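Local coordinates for protein queuine lyase ([Clostridium] spiroforme DSM 1552, PDB 6P78) that probably cleaves a C-N bond of queuine as a radical SAM lyase that carries a [4Fe-4S] cluster and binds S-adenosylmethionine, at residues V179-I193 with I215-Y229. Sequence-based numbering, arbitrary orientation.
Sequences VGIQGQTKEMIRKDI and IKRDEELIKWFDEEY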
# COMPACT_ATOMS: atom_id res chain seq x y z
N VAL A 179 1.21 -12.29 3.95
CA VAL A 179 1.06 -13.55 4.66
C VAL A 179 1.13 -14.69 3.67
O VAL A 179 0.43 -14.69 2.66
CB VAL A 179 -0.26 -13.60 5.46
CG1 VAL A 179 -0.44 -14.99 6.07
CG2 VAL A 179 -0.25 -12.54 6.54
N GLY A 180 1.96 -15.69 3.98
CA GLY A 180 1.90 -16.90 3.20
C GLY A 180 3.08 -17.13 2.28
O GLY A 180 2.91 -17.69 1.20
N ILE A 181 4.28 -16.74 2.71
CA ILE A 181 5.49 -16.86 1.90
C ILE A 181 6.36 -17.98 2.46
O ILE A 181 6.55 -18.08 3.68
CB ILE A 181 6.25 -15.52 1.88
CG1 ILE A 181 5.37 -14.47 1.16
CG2 ILE A 181 7.61 -15.67 1.22
CD1 ILE A 181 5.93 -13.05 1.33
N GLN A 182 6.92 -18.80 1.57
CA GLN A 182 7.86 -19.84 2.00
C GLN A 182 8.99 -19.23 2.82
O GLN A 182 9.63 -18.26 2.42
CB GLN A 182 8.44 -20.56 0.78
CG GLN A 182 7.46 -21.44 0.05
CD GLN A 182 8.14 -22.19 -1.06
OE1 GLN A 182 9.13 -21.71 -1.65
NE2 GLN A 182 7.63 -23.38 -1.37
N GLY A 183 9.26 -19.83 3.98
CA GLY A 183 10.21 -19.26 4.91
C GLY A 183 9.58 -18.59 6.11
O GLY A 183 10.26 -18.41 7.13
N GLN A 184 8.31 -18.21 6.00
CA GLN A 184 7.57 -17.77 7.17
C GLN A 184 7.22 -18.95 8.07
O GLN A 184 7.29 -20.12 7.67
CB GLN A 184 6.29 -17.05 6.75
CG GLN A 184 6.56 -15.72 6.12
CD GLN A 184 5.27 -14.94 5.92
OE1 GLN A 184 4.31 -15.46 5.37
NE2 GLN A 184 5.25 -13.71 6.42
N THR A 185 6.85 -18.64 9.32
CA THR A 185 6.38 -19.62 10.28
C THR A 185 5.08 -19.13 10.89
O THR A 185 4.75 -17.94 10.81
CB THR A 185 7.38 -19.83 11.42
OG1 THR A 185 7.53 -18.57 12.10
CG2 THR A 185 8.74 -20.28 10.89
N LYS A 186 4.35 -20.04 11.56
CA LYS A 186 3.19 -19.60 12.33
C LYS A 186 3.56 -18.56 13.37
O LYS A 186 2.84 -17.58 13.56
CB LYS A 186 2.52 -20.80 13.01
CG LYS A 186 1.79 -21.68 12.04
CD LYS A 186 1.10 -22.84 12.77
CE LYS A 186 0.43 -23.78 11.77
NZ LYS A 186 0.51 -25.20 12.21
N GLU A 187 4.67 -18.77 14.07
CA GLU A 187 5.09 -17.83 15.10
C GLU A 187 5.34 -16.45 14.50
O GLU A 187 5.03 -15.42 15.11
CB GLU A 187 6.34 -18.35 15.80
CG GLU A 187 6.06 -19.57 16.70
CD GLU A 187 6.04 -20.92 15.97
OE1 GLU A 187 6.40 -20.99 14.76
OE2 GLU A 187 5.66 -21.92 16.62
N MET A 188 5.92 -16.41 13.30
CA MET A 188 6.22 -15.12 12.70
C MET A 188 4.94 -14.38 12.35
O MET A 188 4.80 -13.18 12.64
CB MET A 188 7.07 -15.33 11.44
CG MET A 188 7.62 -14.05 10.86
SD MET A 188 8.40 -14.38 9.25
CE MET A 188 9.76 -15.43 9.71
N ILE A 189 3.98 -15.10 11.78
CA ILE A 189 2.71 -14.48 11.38
C ILE A 189 1.91 -14.07 12.60
O ILE A 189 1.33 -12.97 12.64
CB ILE A 189 1.95 -15.48 10.48
CG1 ILE A 189 2.72 -15.65 9.17
CG2 ILE A 189 0.51 -15.01 10.21
CD1 ILE A 189 2.28 -16.81 8.34
N ARG A 190 1.87 -14.93 13.62
CA ARG A 190 1.19 -14.60 14.87
C ARG A 190 1.71 -13.30 15.44
O ARG A 190 0.93 -12.44 15.87
CB ARG A 190 1.38 -15.72 15.89
CG ARG A 190 0.60 -16.98 15.62
CD ARG A 190 0.78 -17.98 16.78
NE ARG A 190 0.00 -19.20 16.57
CZ ARG A 190 0.53 -20.41 16.50
NH1 ARG A 190 -0.26 -21.47 16.31
NH2 ARG A 190 1.84 -20.58 16.64
N LYS A 191 3.05 -13.14 15.47
CA LYS A 191 3.62 -11.92 16.04
C LYS A 191 3.28 -10.70 15.20
O LYS A 191 3.03 -9.61 15.74
CB LYS A 191 5.14 -12.04 16.21
CG LYS A 191 5.65 -10.93 17.13
CD LYS A 191 7.06 -11.17 17.65
CE LYS A 191 7.55 -9.98 18.47
NZ LYS A 191 8.23 -8.95 17.65
N ASP A 192 3.25 -10.85 13.87
CA ASP A 192 2.89 -9.72 13.03
C ASP A 192 1.47 -9.24 13.33
O ASP A 192 1.22 -8.03 13.38
CB ASP A 192 3.03 -10.08 11.55
CG ASP A 192 4.46 -10.08 11.08
OD1 ASP A 192 5.31 -9.43 11.73
OD2 ASP A 192 4.75 -10.76 10.08
N ILE A 193 0.54 -10.18 13.55
CA ILE A 193 -0.84 -9.75 13.81
C ILE A 193 -0.94 -9.17 15.22
O ILE A 193 -1.66 -8.19 15.43
CB ILE A 193 -1.85 -10.90 13.59
CG1 ILE A 193 -1.73 -11.47 12.18
CG2 ILE A 193 -3.29 -10.43 13.92
CD1 ILE A 193 -1.92 -10.45 11.07
N ILE A 215 9.95 -15.77 -5.42
CA ILE A 215 9.37 -15.91 -4.08
C ILE A 215 8.00 -16.58 -4.20
O ILE A 215 7.16 -16.14 -4.98
CB ILE A 215 9.26 -14.55 -3.40
CG1 ILE A 215 10.64 -13.90 -3.28
CG2 ILE A 215 8.60 -14.70 -2.03
CD1 ILE A 215 11.59 -14.63 -2.30
N LYS A 216 7.77 -17.62 -3.40
CA LYS A 216 6.63 -18.51 -3.60
C LYS A 216 5.73 -18.60 -2.37
O LYS A 216 6.20 -18.51 -1.22
CB LYS A 216 7.09 -19.92 -3.99
CG LYS A 216 7.83 -20.00 -5.31
CD LYS A 216 6.89 -19.48 -6.40
CE LYS A 216 7.48 -19.56 -7.80
NZ LYS A 216 6.48 -19.05 -8.79
N ARG A 217 4.44 -18.84 -2.65
CA ARG A 217 3.43 -19.13 -1.64
C ARG A 217 3.76 -20.38 -0.84
O ARG A 217 4.19 -21.39 -1.41
CB ARG A 217 2.07 -19.32 -2.31
CG ARG A 217 1.36 -18.04 -2.63
CD ARG A 217 0.16 -18.27 -3.57
NE ARG A 217 -0.83 -19.19 -3.03
CZ ARG A 217 -2.03 -18.82 -2.57
NH1 ARG A 217 -2.37 -17.54 -2.55
NH2 ARG A 217 -2.88 -19.73 -2.12
N ASP A 218 3.49 -20.33 0.47
CA ASP A 218 3.47 -21.51 1.34
C ASP A 218 1.99 -21.87 1.53
O ASP A 218 1.28 -21.21 2.28
CB ASP A 218 4.17 -21.22 2.67
CG ASP A 218 4.23 -22.43 3.57
OD1 ASP A 218 3.28 -23.24 3.54
OD2 ASP A 218 5.22 -22.57 4.33
N GLU A 219 1.53 -22.92 0.84
CA GLU A 219 0.10 -23.19 0.83
C GLU A 219 -0.40 -23.65 2.20
O GLU A 219 -1.55 -23.38 2.56
CB GLU A 219 -0.26 -24.24 -0.22
CG GLU A 219 0.04 -23.83 -1.66
CD GLU A 219 -0.80 -22.63 -2.13
OE1 GLU A 219 -1.86 -22.37 -1.53
OE2 GLU A 219 -0.38 -21.97 -3.11
N GLU A 220 0.44 -24.36 2.96
CA GLU A 220 -0.01 -24.82 4.27
C GLU A 220 -0.23 -23.66 5.22
O GLU A 220 -1.18 -23.68 6.02
CB GLU A 220 0.98 -25.82 4.88
CG GLU A 220 1.17 -27.06 4.03
CD GLU A 220 2.58 -27.14 3.47
OE1 GLU A 220 3.38 -27.94 4.01
OE2 GLU A 220 2.88 -26.36 2.53
N LEU A 221 0.68 -22.67 5.20
CA LEU A 221 0.52 -21.52 6.08
C LEU A 221 -0.70 -20.71 5.68
O LEU A 221 -1.39 -20.15 6.54
CB LEU A 221 1.75 -20.61 6.03
CG LEU A 221 2.96 -21.10 6.79
CD1 LEU A 221 4.03 -20.01 6.67
CD2 LEU A 221 2.60 -21.37 8.25
N ILE A 222 -0.95 -20.61 4.38
CA ILE A 222 -2.10 -19.82 3.95
C ILE A 222 -3.38 -20.51 4.39
O ILE A 222 -4.32 -19.87 4.89
CB ILE A 222 -2.05 -19.60 2.44
CG1 ILE A 222 -0.87 -18.70 2.07
CG2 ILE A 222 -3.40 -19.00 1.91
CD1 ILE A 222 -0.67 -18.54 0.56
N LYS A 223 -3.44 -21.84 4.23
CA LYS A 223 -4.59 -22.60 4.70
C LYS A 223 -4.80 -22.39 6.19
O LYS A 223 -5.94 -22.22 6.66
CB LYS A 223 -4.39 -24.08 4.38
CG LYS A 223 -5.56 -24.99 4.70
CD LYS A 223 -5.26 -26.40 4.18
CE LYS A 223 -6.32 -27.40 4.58
NZ LYS A 223 -7.53 -27.20 3.76
N TRP A 224 -3.72 -22.42 6.96
CA TRP A 224 -3.84 -22.26 8.40
C TRP A 224 -4.32 -20.86 8.74
O TRP A 224 -5.23 -20.68 9.56
CB TRP A 224 -2.50 -22.56 9.07
CG TRP A 224 -2.35 -21.96 10.44
CD1 TRP A 224 -2.81 -22.49 11.61
CD2 TRP A 224 -1.67 -20.74 10.78
NE1 TRP A 224 -2.48 -21.68 12.66
CE2 TRP A 224 -1.78 -20.60 12.18
CE3 TRP A 224 -0.98 -19.77 10.05
CZ2 TRP A 224 -1.23 -19.51 12.86
CZ3 TRP A 224 -0.44 -18.69 10.73
CH2 TRP A 224 -0.57 -18.57 12.12
N PHE A 225 -3.73 -19.86 8.10
CA PHE A 225 -4.09 -18.47 8.38
C PHE A 225 -5.54 -18.20 8.03
O PHE A 225 -6.26 -17.54 8.79
CB PHE A 225 -3.15 -17.54 7.62
CG PHE A 225 -3.31 -16.09 7.99
CD1 PHE A 225 -2.73 -15.58 9.13
CD2 PHE A 225 -4.06 -15.25 7.17
CE1 PHE A 225 -2.88 -14.24 9.47
CE2 PHE A 225 -4.21 -13.91 7.51
CZ PHE A 225 -3.62 -13.41 8.66
N ASP A 226 -6.01 -18.76 6.92
CA ASP A 226 -7.38 -18.51 6.50
C ASP A 226 -8.38 -18.98 7.54
O ASP A 226 -9.42 -18.34 7.74
CB ASP A 226 -7.65 -19.19 5.16
CG ASP A 226 -9.05 -18.95 4.67
OD1 ASP A 226 -9.38 -17.77 4.41
OD2 ASP A 226 -9.81 -19.93 4.57
N GLU A 227 -8.09 -20.08 8.24
CA GLU A 227 -9.02 -20.54 9.27
C GLU A 227 -8.75 -19.89 10.62
O GLU A 227 -9.69 -19.50 11.32
CB GLU A 227 -8.96 -22.07 9.39
CG GLU A 227 -7.60 -22.62 9.79
CD GLU A 227 -7.45 -24.12 9.53
OE1 GLU A 227 -6.29 -24.60 9.45
OE2 GLU A 227 -8.49 -24.81 9.42
N GLU A 228 -7.48 -19.73 10.99
CA GLU A 228 -7.15 -19.28 12.34
C GLU A 228 -7.42 -17.79 12.52
O GLU A 228 -7.82 -17.37 13.61
CB GLU A 228 -5.68 -19.59 12.65
CG GLU A 228 -5.16 -18.97 13.94
CD GLU A 228 -5.45 -19.81 15.17
OE1 GLU A 228 -6.38 -20.65 15.12
OE2 GLU A 228 -4.74 -19.63 16.19
N TYR A 229 -7.23 -16.99 11.47
CA TYR A 229 -7.42 -15.55 11.53
C TYR A 229 -8.65 -15.12 10.73
O TYR A 229 -8.70 -14.01 10.20
CB TYR A 229 -6.15 -14.83 11.07
CG TYR A 229 -5.08 -14.94 12.13
CD1 TYR A 229 -4.28 -16.07 12.20
CD2 TYR A 229 -4.94 -13.96 13.11
CE1 TYR A 229 -3.33 -16.20 13.20
CE2 TYR A 229 -3.99 -14.10 14.13
CZ TYR A 229 -3.18 -15.21 14.15
OH TYR A 229 -2.24 -15.38 15.16
O HOH W 1 10.14 -18.69 -2.00
O HOH W 2 7.54 -21.53 5.24
O HOH W 3 -1.66 -13.33 16.61
O HOH W 4 -2.29 -18.05 16.35
O HOH W 5 -2.73 -21.16 15.98
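Lys186 lies across one face of the Trp224 indole, its CE 3.5 Å from Trp224 CD1 in a CH-pi contact, while a bend at chi4 (145°) holds NZ above the five-membered ring as a cation-pi partner. Arg190 reaches the rim of the same indole: one face of its guanidinium meets Trp224 CZ2, the two planes nearly perpendicular (86°). Deeper in, Val179 CG1 sits over one face of the Phe225 ring, 3.6 Å from CG, with Tyr229 CB of the same segment as Phe225 over the opposite face. Ile189 CG2 approaches Phe225 CD1 obliquely at 3.5 Å, Ile193 CG2 packs against Tyr229 CE2, and Leu221 CD1 touches Gln184 O and CB as well as Ile189 CD1. Helices 186-193 and 219-228 run side by side at 40°; both belong to beta-alpha units of the radical SAM core, and Ile193, Ile222 and Phe225 also touch strand 203-207, which lies between the two helices in sequence. In the loops leading into the two helices, a single backbone bridge pairs Ile181 with Arg217: Asp218 N donates to Gly180 O (2.8 Å) and Gln182 N, almost straight, to Lys216 O (2.9 Å). Gly180 CA packs 3.5 Å from Ile222 CG1. Gln184 N closes a type II turn onto Ile181 O, and Gln184 OE1 reaches back to accept from the Gly180 and Ile181 amides. Asp218 caps its helix through Leu221 N, while its OD2 takes a water shared with Gly183 N and Gln184 O. Two further waters link Arg190 to Glu228, one bound to NE and also in contact with Tyr229 OH, the other to NH1.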